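Local coordinates for protein MPT synthase subunit 2 (Burkholderia ambifaria, PDB 7L32) that probably catalyses, as the large subunit of molybdopterin synthase, the sulfur transfer that turns cyclic pyranopterin monophosphate into dithiolene-bearing molybdopterin, at residues T16-L21 against L98-M103; P33-L38 against A105-H110; M57-Y62 against I88-G93; E71-E76 against M122-T127. One frame throughout, in Å; residues are numbered along the deposited sequence. Where two conformers were deposited one is given.

How the interactions relate
Interactions 1 and 2 lie at the two ends of strand 100-108, their centres about 22 Å apart, and both touch the second subunit. In interaction 1 a loop is held through its carboxylate and phenyl ring by a glutamine amide and a methionine, whereas interaction 2 is mainly backbone pairing; both are largely buried. Interaction 3, partly buried, joins the two sheets through paired peptides. It touches interaction 1 directly, since R91 N and V89 O meet I101 O and M103 N. Interaction 4, a helix pair near the chain centre, has no direct hydrogen bond across it and packs against interaction 3.

Interaction 1: residues T16-L21 against L98-M103; sequences TDDFDL and LDQIVM
D18 and F19 receive the side chain of Q100, which reaches from the start of strand 100-108 to the loop leading into helix 21-30. Its CB lies 3.6 Å from F19 CZ. CG sits anti to the carbonyl carbon (chi1 -65°), and from there the extended chain takes CD past the rim of the phenyl ring, 3.5 Å from F19 CE1, and brings NE2 over one face, toward the rim. The amide plane is tilted by only 26° from the ring. At the tip, NE2 donates twice within the amide plane: to D18 OD1 at 2.8 Å, met on its syn side but well out of the carboxylate plane, and to F19 O at 3.0 Å. D18 OD1 also accepts from F19 N, both donors coming from the same face of the carboxylate, which holds this group in place. The other amide atom, OE1, takes a hydrogen from a water that in turn accepts from L21 N; a second water links D18 OD2 to Q100 N. Just past Q100 the strand carries a classic beta bulge, I101 and V102 both facing G43 of strand 37-44. Beyond the bulge, M103 packs on the opposite face of the F19 ring, its CG toward the rim. This CG makes a CH-pi contact 3.7 Å from the centroid of the F19 ring, while SD stands obliquely to the ring in a Met-aromatic contact. That sulfur also meets L21, with M103 SD 3.8 Å from L21 CD1. D20, the N-cap residue of helix 21-30, turns away from the strand, and its OD1 bonds to N22 of the second subunit.

Interaction 2: residues P33-L38 against A105-H110; sequences PKIGAL and ATVASH
A37 and A108 face each other as an antiparallel hydrogen-bonded pair, with A37 N to A108 O at 3.0 Å and A108 N to A37 O at 2.9 Å. L38 and V107 follow as the non-hydrogen-bonded pair, where L38 CA approaches T106 O at 3.3 Å in a CA-H...O contact. Ahead of the strand the pairing gives way to side-chain packing, with I35 laid against the end of the partner strand at A108 and S109. I35 CB is 3.5 Å from A108 O. The two branches then part: CG2, anti to the carbonyl carbon, comes 3.6 Å from S109 CA, while CD1 at the end of the CG1 branch lies 3.7 Å from A108 CA. I35 CG1 itself meets V107 CG2 at 3.7 Å, though V107 has two conformers and this holds for one of them. The CB of A37 packs 3.6 Å from H110 C, just before helix 111-128. A water extends the ladder beyond its last direct bond, accepting from G36 N and donating to S109 O. The contact lies at the end of the ladder between strands 37-44 and 100-108. L38 packs on V25 and R29 of helix 21-30, whereas T106 on the other face touches C118 of helix 111-128 and bonds through OG1 to A114 O. L38 also pairs antiparallel with a strand of the second subunit, so the sheet continues across the dimer interface, flanked by these helices.

Interaction 3: residues M57-Y62 against I88-G93; sequences MELEHY and IVHRVG
The joint between the two beta sheets of the chain is made where L59 of strand 57-61 pairs with G93, which opens strand 93-95 just after strand 85-91 ends, V92 alone lying between. The two form an antiparallel hydrogen-bonded pair with nearly straight bonds: L59 N to G93 O at 3.0 Å, with 169° at the hydrogen, and G93 N to L59 O at 2.8 Å. At the backbone angles of G93 (phi 102°, psi -160°) a CB would be jammed against V92 O. Side chains pack beside this pair. V92 CB rests 3.5 Å from L59 O, and its CG1 branch comes obliquely to the H61 ring, 3.8 Å from H61 ND1. That nitrogen is buried by the contact and has no partner in the model. Further along, L59 CD1 meets the edge of the H90 imidazole in its plane, 3.7 Å from H90 CE1, the two side chains crossing at about a right angle. H90 ND1 donates to R91 O at 2.9 Å with the oxygen in the ring plane, a bond that fixes the rotation of the ring. F131 of strand 131-136 stacks on H90 and also packs on V92 and H61. R91 points away from strand 57-61, its guanidinium bonding to T16 O and Q100 O. A chain that passes from the four-stranded mixed sheet, by V92 and G93, into a second, antiparallel sheet is consistent with the alpha/beta-hammerhead fold of the MoaE family.

Interaction 4: residues E71-E76 against M122-T127; sequences EKIAAE and MDYLKT
I73 and Y124 mark the nearest backbone approach of two helices that run roughly antiparallel, their local axes 155° apart in direction and 9.9 Å apart at closest approach. The side-chain contact centres on the Y124 ring, which I73 covers on one face. I73 CG1 stands 3.3 Å from the centroid of the Y124 ring, almost on the ring normal, a close CH-pi contact over the centre. The first torsion of I73 sets CG1 anti to the carbonyl carbon (chi1 -68°), and beyond it CD1 reaches past the ring to within 3.8 Å of L125 N. E76 CB lies at the edge of the ring, near its plane. At the phenol end, the extended K72 chain crosses Y124 at about a right angle, with K72 CE 3.8 Å from Y124 OH. A water oxygen in the ring plane is hydrogen-bonded to Y124 OH at 2.6 Å and only weakly to K72 NZ. The carboxylate of E76 leads away to salt bridges with R79 and R80. L125 continues inward onto I88 and H90 of strand 85-91 and V102 of strand 100-108, while on helix 111-128 D123 forms a salt bridge with R111 of the second subunit; the helix pair therefore lies against the main sheet, beside the dimer interface.

Interaction 1: residues T16-L21 against L98-M103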
loop_
_atom_site.group_PDB
_atom_site.type_symbol
_atom_site.label_atom_id
_atom_site.label_comp_id
_atom_site.label_asym_id
_atom_site.label_seq_id
_atom_site.Cartn_x
_atom_site.Cartn_y
_atom_site.Cartn_z
ATOM N N THR A 16 -19.532 -7.832 7.482
ATOM C CA THR A 16 -20.122 -6.558 7.879
ATOM C C THR A 16 -19.273 -5.838 8.920
ATOM O O THR A 16 -19.229 -4.602 8.922
ATOM C CB THR A 16 -21.542 -6.739 8.435
ATOM O OG1 THR A 16 -21.516 -7.576 9.597
ATOM C CG2 THR A 16 -22.495 -7.335 7.381
ATOM N N ASP A 17 -18.614 -6.581 9.805
ATOM C CA ASP A 17 -17.782 -5.972 10.830
ATOM C C ASP A 17 -16.644 -5.181 10.192
ATOM O O ASP A 17 -16.195 -5.469 9.078
ATOM C CB ASP A 17 -17.191 -7.031 11.762
ATOM C CG ASP A 17 -18.191 -7.592 12.741
ATOM O OD1 ASP A 17 -19.220 -6.929 13.031
ATOM O OD2 ASP A 17 -17.922 -8.704 13.247
ATOM N N ASP A 18 -16.164 -4.181 10.917
ATOM C CA ASP A 18 -14.982 -3.471 10.458
ATOM C C ASP A 18 -13.745 -4.359 10.616
ATOM O O ASP A 18 -13.755 -5.350 11.349
ATOM C CB ASP A 18 -14.814 -2.166 11.234
ATOM C CG ASP A 18 -13.968 -1.152 10.487
ATOM O OD1 ASP A 18 -13.556 -1.436 9.334
ATOM O OD2 ASP A 18 -13.718 -0.071 11.061
ATOM N N PHE A 19 -12.678 -4.016 9.895
ATOM C CA PHE A 19 -11.443 -4.786 9.947
ATOM C C PHE A 19 -10.325 -3.951 10.571
ATOM O O PHE A 19 -10.412 -2.725 10.670
ATOM C CB PHE A 19 -11.026 -5.299 8.553
ATOM C CG PHE A 19 -10.941 -4.228 7.476
ATOM C CD1 PHE A 19 -9.815 -3.406 7.371
ATOM C CD2 PHE A 19 -11.964 -4.071 6.551
ATOM C CE1 PHE A 19 -9.737 -2.426 6.387
ATOM C CE2 PHE A 19 -11.890 -3.102 5.551
ATOM C CZ PHE A 19 -10.769 -2.270 5.472
ATOM N N ASP A 20 -9.279 -4.646 11.019
ATOM C CA ASP A 20 -8.100 -4.047 11.643
ATOM C C ASP A 20 -6.921 -4.266 10.697
ATOM O O ASP A 20 -6.402 -5.381 10.601
ATOM C CB ASP A 20 -7.863 -4.698 13.008
ATOM C CG ASP A 20 -6.656 -4.126 13.772
ATOM O OD1 ASP A 20 -5.709 -3.570 13.170
ATOM O OD2 ASP A 20 -6.661 -4.278 15.004
ATOM N N LEU A 21 -6.478 -3.196 10.029
ATOM C CA LEU A 21 -5.391 -3.307 9.057
ATOM C C LEU A 21 -4.152 -3.965 9.669
ATOM O O LEU A 21 -3.564 -4.868 9.063
ATOM C CB LEU A 21 -5.040 -1.923 8.501
ATOM C CG LEU A 21 -3.920 -1.863 7.452
ATOM C CD1 LEU A 21 -4.269 -2.661 6.187
ATOM C CD2 LEU A 21 -3.624 -0.422 7.094
ATOM N N LEU A 98 -16.383 8.098 5.935
ATOM C CA LEU A 98 -15.126 7.844 6.628
ATOM C C LEU A 98 -14.967 6.371 7.010
ATOM O O LEU A 98 -13.870 5.975 7.406
ATOM C CB LEU A 98 -14.924 8.726 7.880
ATOM C CG LEU A 98 -15.040 10.233 7.643
ATOM C CD1 LEU A 98 -14.852 11.019 8.944
ATOM C CD2 LEU A 98 -14.075 10.698 6.567
ATOM N N ASP A 99 -16.007 5.540 6.884
ATOM C CA ASP A 99 -15.870 4.119 7.178
ATOM C C ASP A 99 -14.924 3.452 6.188
ATOM O O ASP A 99 -14.944 3.751 4.992
ATOM C CB ASP A 99 -17.223 3.407 7.080
ATOM C CG ASP A 99 -18.117 3.646 8.281
ATOM O OD1 ASP A 99 -17.679 4.237 9.291
ATOM O OD2 ASP A 99 -19.290 3.252 8.184
ATOM N N GLN A 100 -14.141 2.497 6.682
ATOM C CA GLN A 100 -13.381 1.621 5.797
ATOM C C GLN A 100 -14.322 0.749 4.978
ATOM O O GLN A 100 -15.302 0.210 5.504
ATOM C CB GLN A 100 -12.442 0.732 6.607
ATOM C CG GLN A 100 -11.351 1.494 7.349
ATOM C CD GLN A 100 -10.411 0.586 8.133
ATOM O OE1 GLN A 100 -9.192 0.737 8.059
ATOM N NE2 GLN A 100 -10.975 -0.339 8.914
ATOM N N ILE A 101 -14.011 0.598 3.692
ATOM C CA ILE A 101 -14.775 -0.270 2.778
ATOM C C ILE A 101 -14.022 -1.558 2.479
ATOM O O ILE A 101 -14.579 -2.651 2.539
ATOM C CB ILE A 101 -15.085 0.470 1.455
ATOM C CG1 ILE A 101 -15.887 1.740 1.692
ATOM C CG2 ILE A 101 -15.831 -0.441 0.477
ATOM C CD1 ILE A 101 -15.903 2.633 0.461
ATOM N N VAL A 102 -12.757 -1.439 2.098
ATOM C CA VAL A 102 -12.054 -2.570 1.506
ATOM C C VAL A 102 -10.584 -2.413 1.840
ATOM O O VAL A 102 -10.075 -1.294 1.909
ATOM C CB VAL A 102 -12.297 -2.625 -0.019
ATOM C CG1 VAL A 102 -11.916 -1.309 -0.685
ATOM C CG2 VAL A 102 -11.573 -3.798 -0.672
ATOM N N MET A 103 -9.919 -3.532 2.088
ATOM C CA MET A 103 -8.465 -3.534 2.158
ATOM C C MET A 103 -7.929 -4.656 1.288
ATOM O O MET A 103 -8.511 -5.748 1.221
ATOM C CB MET A 103 -7.952 -3.687 3.604
ATOM C CG MET A 103 -8.323 -4.972 4.335
ATOM S SD MET A 103 -7.003 -5.291 5.556
ATOM C CE MET A 103 -5.752 -5.893 4.455
HETATM O O HOH W 1 -14.013 2.150 9.460
HETATM O O HOH W 2 -7.779 -0.368 10.072
#

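Interaction 2: residues P33-L38 against A105-H110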
loop_
_atom_site.group_PDB
_atom_site.type_symbol
_atom_site.label_atom_id
_atom_site.label_comp_id
_atom_site.label_asym_id
_atom_site.label_seq_id
_atom_site.Cartn_x
_atom_site.Cartn_y
_atom_site.Cartn_z
ATOM N N PRO A 33 6.766 -16.374 5.874
ATOM C CA PRO A 33 7.892 -16.077 6.780
ATOM C C PRO A 33 9.175 -15.595 6.097
ATOM O O PRO A 33 10.051 -15.062 6.797
ATOM C CB PRO A 33 8.117 -17.412 7.507
ATOM C CG PRO A 33 7.583 -18.473 6.541
ATOM C CD PRO A 33 6.380 -17.805 5.904
ATOM N N LYS A 34 9.343 -15.783 4.784
ATOM C CA LYS A 34 10.629 -15.519 4.146
ATOM C C LYS A 34 10.614 -14.311 3.220
ATOM O O LYS A 34 11.631 -14.023 2.586
ATOM C CB LYS A 34 11.113 -16.757 3.371
ATOM C CG LYS A 34 11.219 -18.019 4.226
ATOM C CD LYS A 34 12.213 -17.857 5.381
ATOM C CE LYS A 34 13.642 -18.002 4.897
ATOM N NZ LYS A 34 14.562 -18.068 6.049
ATOM N N ILE A 35 9.503 -13.591 3.114
ATOM C CA ILE A 35 9.478 -12.409 2.256
ATOM C C ILE A 35 8.932 -11.250 3.068
ATOM O O ILE A 35 8.105 -11.442 3.965
ATOM C CB ILE A 35 8.674 -12.631 0.955
ATOM C CG1 ILE A 35 7.257 -13.161 1.249
ATOM C CG2 ILE A 35 9.425 -13.600 0.025
ATOM C CD1 ILE A 35 6.459 -13.425 -0.019
ATOM N N GLY A 36 9.434 -10.041 2.781
ATOM C CA GLY A 36 9.140 -8.893 3.621
ATOM C C GLY A 36 8.634 -7.593 3.005
ATOM O O GLY A 36 8.527 -6.602 3.733
ATOM N N ALA A 37 8.355 -7.535 1.702
ATOM C CA ALA A 37 7.876 -6.300 1.084
ATOM C C ALA A 37 6.360 -6.367 1.081
ATOM O O ALA A 37 5.797 -7.272 0.461
ATOM C CB ALA A 37 8.409 -6.151 -0.340
ATOM N N LEU A 38 5.699 -5.440 1.771
ATOM C CA LEU A 38 4.241 -5.504 1.917
ATOM C C LEU A 38 3.605 -4.229 1.375
ATOM O O LEU A 38 3.935 -3.131 1.823
ATOM C CB LEU A 38 3.882 -5.738 3.395
ATOM C CG LEU A 38 2.383 -5.842 3.698
ATOM C CD1 LEU A 38 2.095 -7.012 4.650
ATOM C CD2 LEU A 38 2.030 -4.547 4.366
ATOM N N ALA A 105 -4.041 -6.397 0.693
ATOM C CA ALA A 105 -2.623 -6.423 1.079
ATOM C C ALA A 105 -1.918 -7.523 0.292
ATOM O O ALA A 105 -2.467 -8.618 0.111
ATOM C CB ALA A 105 -2.466 -6.668 2.581
ATOM N N THR A 106 -0.703 -7.238 -0.187
ATOM C CA THR A 106 0.098 -8.226 -0.889
ATOM C C THR A 106 1.489 -8.229 -0.282
ATOM O O THR A 106 1.948 -7.214 0.241
ATOM C CB THR A 106 0.210 -7.957 -2.398
ATOM O OG1 THR A 106 0.883 -6.701 -2.632
ATOM C CG2 THR A 106 -1.186 -7.940 -3.079
ATOM N N VAL A 107 2.146 -9.379 -0.325
ATOM C CA VAL A 107 3.528 -9.482 0.133
ATOM C C VAL A 107 4.337 -10.169 -0.956
ATOM O O VAL A 107 3.830 -11.034 -1.684
ATOM C CB VAL A 107 3.652 -10.215 1.496
ATOM C CG1 VAL A 107 3.096 -11.658 1.446
ATOM C CG2 VAL A 107 5.100 -10.213 1.999
ATOM N N ALA A 108 5.602 -9.756 -1.079
ATOM C CA ALA A 108 6.504 -10.302 -2.071
ATOM C C ALA A 108 7.925 -10.161 -1.547
ATOM O O ALA A 108 8.182 -9.495 -0.540
ATOM C CB ALA A 108 6.354 -9.575 -3.415
ATOM N N SER A 109 8.862 -10.780 -2.253
ATOM C CA SER A 109 10.253 -10.602 -1.870
ATOM C C SER A 109 10.725 -9.171 -2.122
ATOM O O SER A 109 11.622 -8.686 -1.417
ATOM C CB SER A 109 11.138 -11.610 -2.614
ATOM O OG SER A 109 11.123 -11.368 -4.005
ATOM N N HIS A 110 10.155 -8.489 -3.117
ATOM C CA HIS A 110 10.606 -7.147 -3.476
ATOM C C HIS A 110 9.413 -6.233 -3.753
ATOM O O HIS A 110 8.316 -6.690 -4.114
ATOM C CB HIS A 110 11.565 -7.228 -4.672
ATOM C CG HIS A 110 12.790 -8.053 -4.389
ATOM N ND1 HIS A 110 12.932 -9.357 -4.818
ATOM C CD2 HIS A 110 13.924 -7.757 -3.708
ATOM C CE1 HIS A 110 14.102 -9.828 -4.419
ATOM N NE2 HIS A 110 14.724 -8.876 -3.743
HETATM O O HOH W 3 11.529 -9.397 1.167
#

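Interaction 3: residues M57-Y62 against I88-G93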
loop_
_atom_site.group_PDB
_atom_site.type_symbol
_atom_site.label_atom_id
_atom_site.label_comp_id
_atom_site.label_asym_id
_atom_site.label_seq_id
_atom_site.Cartn_x
_atom_site.Cartn_y
_atom_site.Cartn_z
ATOM N N MET A 57 -24.042 4.821 2.307
ATOM C CA MET A 57 -23.840 3.806 1.281
ATOM C C MET A 57 -24.274 2.453 1.828
ATOM O O MET A 57 -23.775 2.008 2.866
ATOM C CB MET A 57 -22.372 3.779 0.842
ATOM C CG MET A 57 -22.020 2.674 -0.167
ATOM S SD MET A 57 -20.253 2.471 -0.505
ATOM C CE MET A 57 -19.608 4.111 -0.167
ATOM N N GLU A 58 -25.212 1.807 1.131
ATOM C CA GLU A 58 -25.636 0.449 1.445
ATOM C C GLU A 58 -25.106 -0.448 0.332
ATOM O O GLU A 58 -25.565 -0.351 -0.813
ATOM C CB GLU A 58 -27.154 0.345 1.560
ATOM C CG GLU A 58 -27.729 0.985 2.811
ATOM C CD GLU A 58 -28.970 0.276 3.298
ATOM O OE1 GLU A 58 -29.056 -0.956 3.110
ATOM O OE2 GLU A 58 -29.873 0.950 3.839
ATOM N N LEU A 59 -24.158 -1.319 0.682
ATOM C CA LEU A 59 -23.494 -2.247 -0.226
ATOM C C LEU A 59 -23.947 -3.669 0.064
ATOM O O LEU A 59 -24.025 -4.072 1.228
ATOM C CB LEU A 59 -21.961 -2.219 -0.073
ATOM C CG LEU A 59 -21.098 -1.416 -1.031
ATOM C CD1 LEU A 59 -19.607 -1.735 -0.775
ATOM C CD2 LEU A 59 -21.506 -1.712 -2.463
ATOM N N GLU A 60 -24.184 -4.442 -0.995
ATOM C CA GLU A 60 -24.504 -5.856 -0.866
ATOM C C GLU A 60 -23.716 -6.648 -1.895
ATOM O O GLU A 60 -23.443 -6.165 -2.996
ATOM C CB GLU A 60 -26.017 -6.121 -1.035
ATOM C CG GLU A 60 -26.886 -5.710 0.158
ATOM C CD GLU A 60 -26.254 -6.017 1.518
ATOM O OE1 GLU A 60 -25.662 -7.114 1.687
ATOM O OE2 GLU A 60 -26.342 -5.154 2.422
ATOM N N HIS A 61 -23.351 -7.864 -1.519
ATOM C CA HIS A 61 -22.645 -8.790 -2.390
ATOM C C HIS A 61 -23.602 -9.912 -2.783
ATOM O O HIS A 61 -24.755 -9.948 -2.344
ATOM C CB HIS A 61 -21.398 -9.351 -1.696
ATOM C CG HIS A 61 -21.712 -10.270 -0.550
ATOM N ND1 HIS A 61 -22.508 -9.890 0.509
ATOM C CD2 HIS A 61 -21.355 -11.554 -0.310
ATOM C CE1 HIS A 61 -22.620 -10.896 1.359
ATOM N NE2 HIS A 61 -21.930 -11.919 0.884
ATOM N N TYR A 62 -23.120 -10.820 -3.643
ATOM C CA TYR A 62 -23.844 -12.036 -4.013
ATOM C C TYR A 62 -23.198 -13.190 -3.246
ATOM O O TYR A 62 -22.095 -13.627 -3.612
ATOM C CB TYR A 62 -23.760 -12.261 -5.529
ATOM C CG TYR A 62 -24.674 -13.343 -6.137
ATOM C CD1 TYR A 62 -25.061 -14.464 -5.414
ATOM C CD2 TYR A 62 -25.115 -13.234 -7.452
ATOM C CE1 TYR A 62 -25.880 -15.450 -5.983
ATOM C CE2 TYR A 62 -25.933 -14.206 -8.028
ATOM C CZ TYR A 62 -26.308 -15.315 -7.290
ATOM O OH TYR A 62 -27.117 -16.286 -7.859
ATOM N N ILE A 88 -7.551 -10.145 0.990
ATOM C CA ILE A 88 -8.612 -9.198 0.651
ATOM C C ILE A 88 -9.688 -9.297 1.723
ATOM O O ILE A 88 -10.157 -10.403 2.034
ATOM C CB ILE A 88 -9.235 -9.486 -0.732
ATOM C CG1 ILE A 88 -8.166 -9.547 -1.840
ATOM C CG2 ILE A 88 -10.344 -8.425 -1.060
ATOM C CD1 ILE A 88 -8.674 -10.138 -3.180
ATOM N N VAL A 89 -10.075 -8.154 2.291
ATOM C CA VAL A 89 -11.260 -8.073 3.156
ATOM C C VAL A 89 -12.154 -6.970 2.607
ATOM O O VAL A 89 -11.713 -5.824 2.460
ATOM C CB VAL A 89 -10.905 -7.788 4.624
ATOM C CG1 VAL A 89 -12.186 -7.814 5.503
ATOM C CG2 VAL A 89 -9.854 -8.790 5.162
ATOM N N HIS A 90 -13.405 -7.304 2.292
ATOM C CA HIS A 90 -14.331 -6.305 1.784
ATOM C C HIS A 90 -15.556 -6.263 2.690
ATOM O O HIS A 90 -16.051 -7.310 3.118
ATOM C CB HIS A 90 -14.737 -6.615 0.331
ATOM C CG HIS A 90 -15.192 -5.414 -0.442
ATOM N ND1 HIS A 90 -16.280 -4.653 -0.071
ATOM C CD2 HIS A 90 -14.735 -4.873 -1.600
ATOM C CE1 HIS A 90 -16.461 -3.680 -0.951
ATOM N NE2 HIS A 90 -15.539 -3.792 -1.891
ATOM N N ARG A 91 -16.022 -5.061 3.014
ATOM C CA ARG A 91 -17.194 -4.944 3.869
ATOM C C ARG A 91 -18.453 -4.794 3.028
ATOM O O ARG A 91 -18.407 -4.398 1.860
ATOM C CB ARG A 91 -17.068 -3.763 4.822
ATOM C CG ARG A 91 -15.909 -3.915 5.804
ATOM C CD ARG A 91 -15.831 -2.727 6.731
ATOM N NE ARG A 91 -16.936 -2.704 7.678
ATOM C CZ ARG A 91 -17.331 -1.624 8.336
ATOM N NH1 ARG A 91 -16.760 -0.446 8.136
ATOM N NH2 ARG A 91 -18.331 -1.724 9.213
ATOM N N VAL A 92 -19.587 -5.137 3.646
ATOM C CA VAL A 92 -20.919 -4.915 3.088
ATOM C C VAL A 92 -21.804 -4.356 4.198
ATOM O O VAL A 92 -21.405 -4.279 5.364
ATOM C CB VAL A 92 -21.530 -6.200 2.487
ATOM C CG1 VAL A 92 -20.772 -6.607 1.227
ATOM C CG2 VAL A 92 -21.528 -7.331 3.504
ATOM N N GLY A 93 -23.016 -3.957 3.826
ATOM C CA GLY A 93 -23.938 -3.354 4.765
ATOM C C GLY A 93 -24.019 -1.845 4.626
ATOM O O GLY A 93 -23.677 -1.258 3.599
#

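Interaction 4: residues E71-E76 against M122-T127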
loop_
_atom_site.group_PDB
_atom_site.type_symbol
_atom_site.label_atom_id
_atom_site.label_comp_id
_atom_site.label_asym_id
_atom_site.label_seq_id
_atom_site.Cartn_x
_atom_site.Cartn_y
_atom_site.Cartn_z
ATOM N N GLU A 71 -11.563 -14.652 -5.215
ATOM C CA GLU A 71 -10.563 -15.718 -5.240
ATOM C C GLU A 71 -9.930 -15.844 -6.626
ATOM O O GLU A 71 -8.724 -16.088 -6.744
ATOM C CB GLU A 71 -11.207 -17.048 -4.816
ATOM C CG GLU A 71 -11.573 -17.105 -3.329
ATOM C CD GLU A 71 -12.631 -18.163 -3.008
ATOM O OE1 GLU A 71 -13.000 -18.961 -3.908
ATOM O OE2 GLU A 71 -13.104 -18.184 -1.849
ATOM N N LYS A 72 -10.739 -15.716 -7.683
ATOM C CA LYS A 72 -10.223 -15.754 -9.051
ATOM C C LYS A 72 -9.269 -14.594 -9.320
ATOM O O LYS A 72 -8.233 -14.764 -9.982
ATOM C CB LYS A 72 -11.391 -15.714 -10.036
ATOM C CG LYS A 72 -11.010 -15.495 -11.487
ATOM C CD LYS A 72 -12.272 -15.474 -12.391
ATOM C CE LYS A 72 -11.893 -15.646 -13.870
ATOM N NZ LYS A 72 -13.038 -15.471 -14.817
ATOM N N ILE A 73 -9.619 -13.401 -8.833
ATOM C CA ILE A 73 -8.748 -12.231 -8.998
ATOM C C ILE A 73 -7.406 -12.468 -8.307
ATOM O O ILE A 73 -6.336 -12.234 -8.886
ATOM C CB ILE A 73 -9.449 -10.974 -8.451
ATOM C CG1 ILE A 73 -10.643 -10.606 -9.339
ATOM C CG2 ILE A 73 -8.434 -9.796 -8.304
ATOM C CD1 ILE A 73 -11.605 -9.647 -8.677
ATOM N N ALA A 74 -7.439 -12.935 -7.056
ATOM C CA ALA A 74 -6.179 -13.179 -6.340
ATOM C C ALA A 74 -5.356 -14.269 -7.014
ATOM O O ALA A 74 -4.123 -14.175 -7.084
ATOM C CB ALA A 74 -6.463 -13.549 -4.884
ATOM N N ALA A 75 -6.020 -15.322 -7.510
ATOM C CA ALA A 75 -5.307 -16.386 -8.212
ATOM C C ALA A 75 -4.615 -15.860 -9.470
ATOM O O ALA A 75 -3.477 -16.246 -9.767
ATOM C CB ALA A 75 -6.273 -17.530 -8.568
ATOM N N GLU A 76 -5.292 -14.989 -10.225
ATOM C CA GLU A 76 -4.683 -14.384 -11.415
ATOM C C GLU A 76 -3.501 -13.487 -11.052
ATOM O O GLU A 76 -2.482 -13.488 -11.757
ATOM C CB GLU A 76 -5.727 -13.601 -12.216
ATOM C CG GLU A 76 -5.158 -12.776 -13.386
ATOM C CD GLU A 76 -4.510 -13.623 -14.498
ATOM O OE1 GLU A 76 -4.637 -14.877 -14.523
ATOM O OE2 GLU A 76 -3.866 -13.022 -15.374
ATOM N N MET A 122 -6.769 -4.451 -6.900
ATOM C CA MET A 122 -7.755 -3.384 -6.693
ATOM C C MET A 122 -8.473 -3.025 -7.993
ATOM O O MET A 122 -9.706 -2.862 -8.003
ATOM C CB MET A 122 -7.099 -2.115 -6.094
ATOM C CG MET A 122 -6.951 -2.152 -4.541
ATOM S SD MET A 122 -8.557 -2.383 -3.693
ATOM C CE MET A 122 -9.422 -0.928 -4.248
ATOM N N ASP A 123 -7.725 -2.894 -9.101
ATOM C CA ASP A 123 -8.346 -2.560 -10.389
ATOM C C ASP A 123 -9.355 -3.630 -10.802
ATOM O O ASP A 123 -10.457 -3.319 -11.260
ATOM C CB ASP A 123 -7.282 -2.429 -11.481
ATOM C CG ASP A 123 -6.488 -1.131 -11.389
ATOM O OD1 ASP A 123 -6.923 -0.181 -10.694
ATOM O OD2 ASP A 123 -5.419 -1.087 -12.025
ATOM N N TYR A 124 -8.960 -4.899 -10.692
ATOM C CA TYR A 124 -9.828 -6.015 -11.092
ATOM C C TYR A 124 -11.028 -6.122 -10.155
ATOM O O TYR A 124 -12.171 -6.330 -10.601
ATOM C CB TYR A 124 -8.979 -7.295 -11.067
ATOM C CG TYR A 124 -9.420 -8.535 -11.818
ATOM C CD1 TYR A 124 -10.698 -8.660 -12.354
ATOM C CD2 TYR A 124 -8.561 -9.636 -11.908
ATOM C CE1 TYR A 124 -11.097 -9.834 -13.008
ATOM C CE2 TYR A 124 -8.950 -10.817 -12.566
ATOM C CZ TYR A 124 -10.221 -10.906 -13.109
ATOM O OH TYR A 124 -10.622 -12.064 -13.755
ATOM N N LEU A 125 -10.789 -5.949 -8.853
ATOM C CA LEU A 125 -11.879 -5.919 -7.876
ATOM C C LEU A 125 -12.906 -4.843 -8.222
ATOM O O LEU A 125 -14.121 -5.108 -8.282
ATOM C CB LEU A 125 -11.295 -5.677 -6.473
ATOM C CG LEU A 125 -12.211 -5.661 -5.242
ATOM C CD1 LEU A 125 -11.372 -5.997 -3.993
ATOM C CD2 LEU A 125 -12.926 -4.312 -5.041
ATOM N N LYS A 126 -12.436 -3.609 -8.442
ATOM C CA LYS A 126 -13.353 -2.481 -8.629
ATOM C C LYS A 126 -14.144 -2.590 -9.930
ATOM O O LYS A 126 -15.284 -2.106 -10.011
ATOM C CB LYS A 126 -12.572 -1.164 -8.576
ATOM C CG LYS A 126 -12.147 -0.771 -7.160
ATOM C CD LYS A 126 -13.381 -0.367 -6.324
ATOM C CE LYS A 126 -13.029 0.038 -4.886
ATOM N NZ LYS A 126 -14.239 0.487 -4.062
ATOM N N THR A 127 -13.589 -3.252 -10.936
ATOM C CA THR A 127 -14.272 -3.363 -12.214
ATOM C C THR A 127 -15.041 -4.666 -12.378
ATOM O O THR A 127 -15.997 -4.701 -13.169
ATOM C CB THR A 127 -13.268 -3.194 -13.373
ATOM O OG1 THR A 127 -12.275 -4.230 -13.318
ATOM C CG2 THR A 127 -12.574 -1.832 -13.278
HETATM O O HOH W 4 -12.961 -12.199 -14.927
#